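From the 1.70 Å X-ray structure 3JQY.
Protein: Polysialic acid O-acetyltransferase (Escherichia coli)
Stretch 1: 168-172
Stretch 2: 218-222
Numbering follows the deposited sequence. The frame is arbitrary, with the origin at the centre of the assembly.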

# COMPACT_ATOMS: atom_id res chain seq x y z
N SER B 168 -10.48 20.84 10.88
CA SER B 168 -10.85 21.48 9.62
C SER B 168 -9.60 21.83 8.82
O SER B 168 -8.54 22.12 9.38
N TYR B 169 -9.75 21.79 7.50
CA TYR B 169 -8.71 22.23 6.58
C TYR B 169 -7.42 21.40 6.70
O TYR B 169 -6.32 21.94 6.84
N VAL B 170 -7.59 20.09 6.63
CA VAL B 170 -6.47 19.16 6.59
C VAL B 170 -6.43 18.44 5.24
O VAL B 170 -7.47 18.06 4.70
N TRP B 171 -5.22 18.28 4.70
CA TRP B 171 -5.01 17.52 3.48
C TRP B 171 -4.42 16.17 3.86
O TRP B 171 -3.28 16.10 4.36
N VAL B 172 -5.20 15.10 3.69
CA VAL B 172 -4.67 13.76 3.91
C VAL B 172 -4.36 13.14 2.55
O VAL B 172 -5.23 13.01 1.69
N ILE B 218 3.68 25.34 8.15
CA ILE B 218 3.17 25.28 6.78
C ILE B 218 1.65 25.26 6.71
O ILE B 218 0.97 25.03 7.72
N ILE B 219 1.13 25.50 5.51
CA ILE B 219 -0.29 25.39 5.22
C ILE B 219 -0.42 25.08 3.73
O ILE B 219 0.47 25.42 2.95
N TRP B 220 -1.50 24.42 3.34
CA TRP B 220 -1.69 23.97 1.96
C TRP B 220 -2.86 24.68 1.30
O TRP B 220 -3.65 25.34 1.98
N ALA B 221 -2.98 24.55 -0.02
CA ALA B 221 -4.15 25.03 -0.73
C ALA B 221 -4.53 24.06 -1.84
O ALA B 221 -3.70 23.26 -2.29
N ARG B 222 -5.78 24.12 -2.28
CA ARG B 222 -6.28 23.19 -3.27
C ARG B 222 -5.83 23.56 -4.69
O ARG B 222 -5.43 22.69 -5.47

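The contact is built around one flat object, the indole of Trp220, which enters a slot in the other stretch. Its CA-to-CB bond points toward stretch 1, and a p rotamer at chi1 with chi2 near -80° lays the ring system between Tyr169 and Trp171. The two neighbours lie over opposite faces, so the indole is the filling of a staggered sandwich whose layers are separated by little more than van der Waals distance.

On one face lies the ring of Tyr169. Its CA-to-CB bond runs sideways, but chi1 in t and chi2 of 63° bring the end of the side chain nearer to stretch 2. The phenol forms an offset stack on the six-membered ring of Trp220, with centroids 4.2 Å apart, planes only 14° from parallel, and Tyr169 CD1 3.6 Å from Trp220 CZ2. The edge of the same phenol meets an aliphatic bump: Ile219, t at both chi1 and chi2, sets CG1 3.9 Å from Tyr169 CE2.

Over the opposite face of the indole a smaller knob sits on the five-membered ring. The CA-to-CB bond of Trp171 points toward stretch 2, and its CB sits almost on the normal of the five-membered ring of Trp220, 3.7 Å from that ring's centroid, a CH-pi contact. With chi1 in t, the Trp171 ring continues past this point instead of stacking; the two indoles are oblique, with planes at 53°, and Trp220 CB lies at the edge of the Trp171 ring. A methylene thus packs over the five-membered ring on one face, a phenol over the six-membered ring on the other.

Two hydrogen bonds accompany the stack. Trp220 NE1 donates to Tyr169 O at 3.0 Å, so the indole is anchored to the backbone of the very residue whose ring stacks on it. In return, Tyr169 OH donates to Trp220 O at 2.6 Å. This reciprocal pair, each side chain reaching the other's carbonyl, ties the stack at two points. The phenol oxygen also accepts a hydrogen bond from water 1, with Tyr169 OH 2.8 Å from the water O, and that water accepts from Arg222 N, 3.0 Å from the same water O, extending the link down stretch 2.

Around this stack the remaining contacts are small. The CA-to-CB bond of Val170 points away from stretch 2, leaving its backbone near the indole, with Val170 C 3.7 Å from Trp220 CZ2. Ala221 points away overall, yet its CB lies 4.0 Å from Tyr169 OH. The rule is economical: one inserted plate, two unlike covers and two hydrogen bonds between the same pair of residues.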

# COMPACT_ATOMS: atom_id res chain seq x y z
CB SER B 168 -11.68 22.74 9.88
OG SER B 168 -12.94 22.40 10.44
CB TYR B 169 -8.43 23.74 6.71
CG TYR B 169 -7.84 24.32 5.45
CD1 TYR B 169 -8.56 24.31 4.26
CD2 TYR B 169 -6.55 24.84 5.43
CE1 TYR B 169 -8.03 24.81 3.09
CE2 TYR B 169 -6.00 25.36 4.25
CZ TYR B 169 -6.75 25.34 3.08
OH TYR B 169 -6.24 25.84 1.90
CB VAL B 170 -6.56 18.12 7.73
CG1 VAL B 170 -5.54 17.00 7.53
CG2 VAL B 170 -6.34 18.81 9.06
CB TRP B 171 -4.07 18.29 2.54
CG TRP B 171 -3.58 17.51 1.33
CD1 TRP B 171 -4.10 16.36 0.82
CD2 TRP B 171 -2.50 17.88 0.47
NE1 TRP B 171 -3.39 15.97 -0.30
CE2 TRP B 171 -2.40 16.89 -0.54
CE3 TRP B 171 -1.59 18.95 0.45
CZ2 TRP B 171 -1.43 16.93 -1.54
CZ3 TRP B 171 -0.63 18.99 -0.55
CH2 TRP B 171 -0.56 17.99 -1.53
CB VAL B 172 -5.61 12.86 4.73
CG1 VAL B 172 -4.97 11.49 4.96
CG2 VAL B 172 -5.93 13.51 6.08
CB ILE B 218 3.72 24.04 6.02
CG1 ILE B 218 3.29 22.74 6.71
CG2 ILE B 218 5.22 24.09 5.93
CD1 ILE B 218 1.96 22.19 6.24
CB ILE B 219 -1.05 26.69 5.58
CG1 ILE B 219 -2.55 26.43 5.69
CG2 ILE B 219 -0.75 27.80 4.56
CD1 ILE B 219 -3.33 27.57 6.33
CB TRP B 220 -1.97 22.46 1.94
CG TRP B 220 -3.23 22.13 2.70
CD1 TRP B 220 -3.37 22.03 4.05
CD2 TRP B 220 -4.53 21.91 2.14
NE1 TRP B 220 -4.68 21.74 4.37
CE2 TRP B 220 -5.41 21.67 3.22
CE3 TRP B 220 -5.03 21.88 0.83
CZ2 TRP B 220 -6.77 21.39 3.03
CZ3 TRP B 220 -6.39 21.61 0.64
CH2 TRP B 220 -7.24 21.38 1.73
CB ALA B 221 -3.91 26.43 -1.31
CB ARG B 222 -7.81 23.11 -3.19
CG ARG B 222 -8.41 21.83 -3.74
CD ARG B 222 -9.91 21.78 -3.50
NE ARG B 222 -10.27 21.43 -2.13
CZ ARG B 222 -10.66 20.21 -1.76
NH1 ARG B 222 -11.00 19.96 -0.50
NH2 ARG B 222 -10.72 19.24 -2.67
O HOH W 1 -7.63 25.67 -0.58